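Local coordinates for arginine decarboxylase, A207R protein (PDB 2NVA), which is a pyridoxal 5'-phosphate-dependent decarboxylase that converts arginine to agmatine, with a TIM-barrel fold related to eukaryotic ornithine decarboxylases, at residues I74-I88 / L99-T111. Sequence-based numbering, arbitrary orientation.
Sequences IKKVIQIGVSPSRII and LIFAKDQGVDIAT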
loop_
_atom_site.group_PDB
_atom_site.type_symbol
_atom_site.label_atom_id
_atom_site.label_comp_id
_atom_site.label_asym_id
_atom_site.label_seq_id
_atom_site.Cartn_x
_atom_site.Cartn_y
_atom_site.Cartn_z
ATOM N N ILE A 74 -6.893 17.115 -9.835
ATOM C CA ILE A 74 -7.290 18.310 -10.583
ATOM C C ILE A 74 -6.146 19.341 -10.543
ATOM O O ILE A 74 -5.722 19.860 -11.583
ATOM C CB ILE A 74 -8.614 18.912 -10.037
ATOM C CG1 ILE A 74 -9.790 17.986 -10.369
ATOM C CG2 ILE A 74 -8.871 20.300 -10.637
ATOM C CD1 ILE A 74 -11.069 18.277 -9.550
ATOM N N LYS A 75 -5.645 19.621 -9.339
ATOM C CA LYS A 75 -4.520 20.561 -9.164
ATOM C C LYS A 75 -3.297 20.173 -10.002
ATOM O O LYS A 75 -2.666 21.042 -10.617
ATOM C CB LYS A 75 -4.119 20.634 -7.684
ATOM C CG LYS A 75 -5.153 21.310 -6.804
ATOM C CD LYS A 75 -4.759 21.250 -5.316
ATOM C CE LYS A 75 -5.971 21.664 -4.450
ATOM N NZ LYS A 75 -5.547 21.960 -3.036
ATOM N N LYS A 76 -2.959 18.880 -10.002
ATOM C CA LYS A 76 -1.812 18.349 -10.773
ATOM C C LYS A 76 -1.958 18.678 -12.253
ATOM O O LYS A 76 -1.011 19.133 -12.877
ATOM C CB LYS A 76 -1.660 16.822 -10.614
ATOM C CG LYS A 76 -1.142 16.391 -9.255
ATOM C CD LYS A 76 -0.843 14.884 -9.209
ATOM C CE LYS A 76 -0.071 14.503 -7.917
ATOM N NZ LYS A 76 -0.919 14.632 -6.660
ATOM N N VAL A 77 -3.154 18.437 -12.791
ATOM C CA VAL A 77 -3.443 18.650 -14.211
ATOM C C VAL A 77 -3.429 20.147 -14.567
ATOM O O VAL A 77 -2.858 20.550 -15.603
ATOM C CB VAL A 77 -4.778 17.956 -14.610
ATOM C CG1 VAL A 77 -5.221 18.337 -16.027
ATOM C CG2 VAL A 77 -4.619 16.430 -14.479
ATOM N N ILE A 78 -4.045 20.959 -13.707
ATOM C CA ILE A 78 -4.046 22.418 -13.888
ATOM C C ILE A 78 -2.621 22.989 -13.872
ATOM O O ILE A 78 -2.261 23.830 -14.700
ATOM C CB ILE A 78 -4.968 23.126 -12.850
ATOM C CG1 ILE A 78 -6.434 22.774 -13.148
ATOM C CG2 ILE A 78 -4.743 24.658 -12.855
ATOM C CD1 ILE A 78 -7.441 23.299 -12.107
ATOM N N GLN A 79 -1.808 22.495 -12.950
ATOM C CA GLN A 79 -0.407 22.926 -12.847
ATOM C C GLN A 79 0.436 22.611 -14.096
ATOM O O GLN A 79 1.424 23.295 -14.362
ATOM C CB GLN A 79 0.239 22.360 -11.574
ATOM C CG GLN A 79 0.227 23.349 -10.381
ATOM C CD GLN A 79 -0.964 23.173 -9.414
ATOM O OE1 GLN A 79 -0.778 22.699 -8.265
ATOM N NE2 GLN A 79 -2.192 23.532 -9.867
ATOM N N ILE A 80 0.044 21.581 -14.843
ATOM C CA ILE A 80 0.656 21.207 -16.128
ATOM C C ILE A 80 0.315 22.239 -17.224
ATOM O O ILE A 80 1.037 22.367 -18.230
ATOM C CB ILE A 80 0.191 19.759 -16.543
ATOM C CG1 ILE A 80 0.806 18.680 -15.630
ATOM C CG2 ILE A 80 0.477 19.445 -18.011
ATOM C CD1 ILE A 80 2.351 18.692 -15.544
ATOM N N GLY A 81 -0.788 22.975 -17.023
ATOM C CA GLY A 81 -1.250 23.986 -17.978
ATOM C C GLY A 81 -2.485 23.589 -18.782
ATOM O O GLY A 81 -2.842 24.258 -19.749
ATOM N N VAL A 82 -3.156 22.513 -18.366
ATOM C CA VAL A 82 -4.346 22.033 -19.055
ATOM C C VAL A 82 -5.520 22.872 -18.582
ATOM O O VAL A 82 -5.618 23.180 -17.392
ATOM C CB VAL A 82 -4.622 20.548 -18.707
ATOM C CG1 VAL A 82 -5.844 20.007 -19.465
ATOM C CG2 VAL A 82 -3.392 19.687 -18.983
ATOM N N SER A 83 -6.409 23.236 -19.504
ATOM C CA SER A 83 -7.669 23.880 -19.130
ATOM C C SER A 83 -8.542 22.947 -18.292
ATOM O O SER A 83 -8.698 21.784 -18.643
ATOM C CB SER A 83 -8.453 24.296 -20.376
ATOM O OG SER A 83 -9.700 24.857 -19.994
ATOM N N PRO A 84 -9.107 23.449 -17.180
ATOM C CA PRO A 84 -10.071 22.643 -16.414
ATOM C C PRO A 84 -11.272 22.174 -17.256
ATOM O O PRO A 84 -11.941 21.206 -16.873
ATOM C CB PRO A 84 -10.528 23.600 -15.309
ATOM C CG PRO A 84 -9.376 24.541 -15.132
ATOM C CD PRO A 84 -8.852 24.754 -16.537
ATOM N N SER A 85 -11.521 22.826 -18.396
ATOM C CA SER A 85 -12.591 22.383 -19.327
ATOM C C SER A 85 -12.325 20.979 -19.903
ATOM O O SER A 85 -13.255 20.319 -20.391
ATOM C CB SER A 85 -12.788 23.391 -20.466
ATOM O OG SER A 85 -11.629 23.498 -21.276
ATOM N N ARG A 86 -11.052 20.559 -19.867
ATOM C CA ARG A 86 -10.621 19.246 -20.391
ATOM C C ARG A 86 -10.690 18.096 -19.364
ATOM O O ARG A 86 -10.309 16.974 -19.675
ATOM C CB ARG A 86 -9.211 19.341 -20.993
ATOM C CG ARG A 86 -9.167 20.103 -22.299
ATOM C CD ARG A 86 -7.740 20.525 -22.629
ATOM N NE ARG A 86 -6.899 19.383 -23.011
ATOM C CZ ARG A 86 -5.627 19.490 -23.396
ATOM N NH1 ARG A 86 -4.933 18.411 -23.731
ATOM N NH2 ARG A 86 -5.044 20.679 -23.430
ATOM N N ILE A 87 -11.176 18.390 -18.154
ATOM C CA ILE A 87 -11.217 17.423 -17.042
ATOM C C ILE A 87 -12.645 16.922 -16.810
ATOM O O ILE A 87 -13.585 17.728 -16.790
ATOM C CB ILE A 87 -10.664 18.067 -15.731
ATOM C CG1 ILE A 87 -9.222 18.547 -15.957
ATOM C CG2 ILE A 87 -10.742 17.085 -14.527
ATOM C CD1 ILE A 87 -8.673 19.417 -14.834
ATOM N N ILE A 88 -12.802 15.601 -16.665
ATOM C CA ILE A 88 -14.030 15.011 -16.124
ATOM C C ILE A 88 -13.674 14.592 -14.701
ATOM O O ILE A 88 -12.683 13.876 -14.493
ATOM C CB ILE A 88 -14.521 13.762 -16.909
ATOM C CG1 ILE A 88 -15.171 14.093 -18.271
ATOM C CG2 ILE A 88 -15.591 12.997 -16.115
ATOM C CD1 ILE A 88 -14.847 15.432 -18.817
ATOM N N LEU A 99 -15.882 19.549 -4.454
ATOM C CA LEU A 99 -16.892 20.057 -5.386
ATOM C C LEU A 99 -16.828 21.571 -5.510
ATOM O O LEU A 99 -16.915 22.111 -6.609
ATOM C CB LEU A 99 -18.301 19.616 -4.961
ATOM C CG LEU A 99 -18.632 18.173 -5.378
ATOM C CD1 LEU A 99 -19.970 17.731 -4.789
ATOM C CD2 LEU A 99 -18.626 17.987 -6.905
ATOM N N ILE A 100 -16.678 22.246 -4.374
ATOM C CA ILE A 100 -16.535 23.711 -4.342
ATOM C C ILE A 100 -15.283 24.123 -5.112
ATOM O O ILE A 100 -15.326 25.073 -5.898
ATOM C CB ILE A 100 -16.494 24.251 -2.901
ATOM C CG1 ILE A 100 -17.828 23.954 -2.198
ATOM C CG2 ILE A 100 -16.200 25.762 -2.883
ATOM C CD1 ILE A 100 -17.766 24.074 -0.680
ATOM N N PHE A 101 -14.186 23.400 -4.886
ATOM C CA PHE A 101 -12.936 23.620 -5.611
ATOM C C PHE A 101 -13.107 23.405 -7.126
ATOM O O PHE A 101 -12.676 24.248 -7.926
ATOM C CB PHE A 101 -11.829 22.712 -5.054
ATOM C CG PHE A 101 -10.518 22.833 -5.790
ATOM C CD1 PHE A 101 -9.675 23.927 -5.569
ATOM C CD2 PHE A 101 -10.122 21.853 -6.700
ATOM C CE1 PHE A 101 -8.460 24.049 -6.255
ATOM C CE2 PHE A 101 -8.918 21.959 -7.389
ATOM C CZ PHE A 101 -8.080 23.060 -7.163
ATOM N N ALA A 102 -13.733 22.288 -7.514
ATOM C CA ALA A 102 -14.006 22.012 -8.927
ATOM C C ALA A 102 -14.824 23.127 -9.578
ATOM O O ALA A 102 -14.508 23.574 -10.685
ATOM C CB ALA A 102 -14.729 20.675 -9.078
ATOM N N LYS A 103 -15.882 23.562 -8.893
ATOM C CA LYS A 103 -16.743 24.631 -9.410
ATOM C C LYS A 103 -15.920 25.891 -9.631
ATOM O O LYS A 103 -16.032 26.548 -10.666
ATOM C CB LYS A 103 -17.915 24.903 -8.442
ATOM C CG LYS A 103 -18.915 25.952 -8.942
ATOM C CD LYS A 103 -19.614 26.644 -7.788
ATOM C CE LYS A 103 -18.574 27.186 -6.772
ATOM N NZ LYS A 103 -19.083 28.407 -6.047
ATOM N N ASP A 104 -15.091 26.217 -8.644
ATOM C CA ASP A 104 -14.282 27.420 -8.712
ATOM C C ASP A 104 -13.289 27.385 -9.864
ATOM O O ASP A 104 -13.136 28.367 -10.593
ATOM C CB ASP A 104 -13.569 27.646 -7.390
ATOM C CG ASP A 104 -14.508 28.175 -6.310
ATOM O OD1 ASP A 104 -15.507 28.849 -6.651
ATOM O OD2 ASP A 104 -14.236 27.937 -5.104
ATOM N N GLN A 105 -12.621 26.252 -10.036
ATOM C CA GLN A 105 -11.585 26.154 -11.067
ATOM C C GLN A 105 -12.148 26.002 -12.471
ATOM O O GLN A 105 -11.487 26.357 -13.443
ATOM C CB GLN A 105 -10.627 25.003 -10.753
ATOM C CG GLN A 105 -9.892 25.163 -9.425
ATOM C CD GLN A 105 -8.916 26.317 -9.452
ATOM O OE1 GLN A 105 -8.058 26.404 -10.339
ATOM N NE2 GLN A 105 -9.051 27.231 -8.500
ATOM N N GLY A 106 -13.357 25.466 -12.594
ATOM C CA GLY A 106 -13.922 25.237 -13.927
ATOM C C GLY A 106 -14.035 23.776 -14.326
ATOM O O GLY A 106 -14.262 23.461 -15.497
ATOM N N VAL A 107 -13.881 22.875 -13.364
ATOM C CA VAL A 107 -14.170 21.462 -13.606
ATOM C C VAL A 107 -15.656 21.252 -13.378
ATOM O O VAL A 107 -16.108 21.215 -12.232
ATOM C CB VAL A 107 -13.312 20.519 -12.695
ATOM C CG1 VAL A 107 -13.664 19.045 -12.951
ATOM C CG2 VAL A 107 -11.845 20.779 -12.945
ATOM N N ASP A 108 -16.409 21.129 -14.470
ATOM C CA ASP A 108 -17.866 21.166 -14.393
ATOM C C ASP A 108 -18.527 20.033 -15.176
ATOM O O ASP A 108 -19.634 20.179 -15.703
ATOM C CB ASP A 108 -18.395 22.539 -14.854
ATOM C CG ASP A 108 -17.962 22.893 -16.263
ATOM O OD1 ASP A 108 -17.330 22.029 -16.923
ATOM O OD2 ASP A 108 -18.241 24.043 -16.711
ATOM N N ILE A 109 -17.820 18.910 -15.262
ATOM C CA ILE A 109 -18.390 17.658 -15.738
ATOM C C ILE A 109 -17.992 16.612 -14.705
ATOM O O ILE A 109 -16.806 16.504 -14.385
ATOM C CB ILE A 109 -17.841 17.234 -17.106
ATOM C CG1 ILE A 109 -18.035 18.349 -18.136
ATOM C CG2 ILE A 109 -18.532 15.945 -17.556
ATOM C CD1 ILE A 109 -17.402 18.056 -19.487
ATOM N N ALA A 110 -18.970 15.879 -14.174
ATOM C CA ALA A 110 -18.705 14.867 -13.132
ATOM C C ALA A 110 -19.696 13.721 -13.198
ATOM O O ALA A 110 -20.730 13.826 -13.861
ATOM C CB ALA A 110 -18.723 15.500 -11.727
ATOM N N THR A 111 -19.361 12.625 -12.522
ATOM C CA THR A 111 -20.213 11.438 -12.495
ATOM C C THR A 111 -20.967 11.325 -11.163
ATOM O O THR A 111 -20.600 11.965 -10.172
ATOM C CB THR A 111 -19.403 10.132 -12.741
ATOM O OG1 THR A 111 -18.345 10.041 -11.784
ATOM C CG2 THR A 111 -18.798 10.123 -14.161
HETATM O O HOH W 1 -14.646 20.032 -16.703
HETATM O O HOH W 2 -15.570 20.860 -19.132
#
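Apolar side chains of I74, P84, I87 and I88 meet F101, V107 and I109 where two successive helix-strand segments of the barrel lie side by side, helix against helix on the outer layer and strand beside strand within. The axes of 74-80 and 99-105 run 21° apart and come no closer than 12.0 Å, so side chains bridge the gap. I74 and F101 pass alongside each other, pointing opposite ways, with I74 CG2 3.6 Å from F101 CE2. K75 runs its extended chain across the same ring, its CE lying over one face 4.1 Å from the F101 centroid; K75 NZ, farther off, adds at most a weak cation-pi attraction. Q105 CG also lies over a face of this ring, near the rim, while I78 CD1 abuts CB and OE1 of Q105, whose chain turns at chi2. Inward, V107 packs between both layers: with CG1 anti to the backbone N (chi1 179°), CG2 stands beside that N, meets I74 CG2 end-on and also touches P84 CB, and CG1 lies 3.9 Å from I87 CG2. This is the parallel beta/alpha layering of a TIM barrel, in which strands 87-89 and 109-112, successive in the chain, come together to close the eight-stranded barrel, I109 bonding through its backbone to F89. No direct hydrogen bond joins the two segments. Instead, one water accepts from D108 N and is placed to donate to P84 O and I87 O, though more acceptors lie in reach than it has protons; a second is similarly placed between S85 O and D108 OD1. The side chain of I88 stops about 8 Å short of the bound pyridoxal-agmatine adduct. At the strands, I88 CD1 packs against I109 CD1 at 3.7 Å, and I88 CA makes a CA-H...O contact with I109 O.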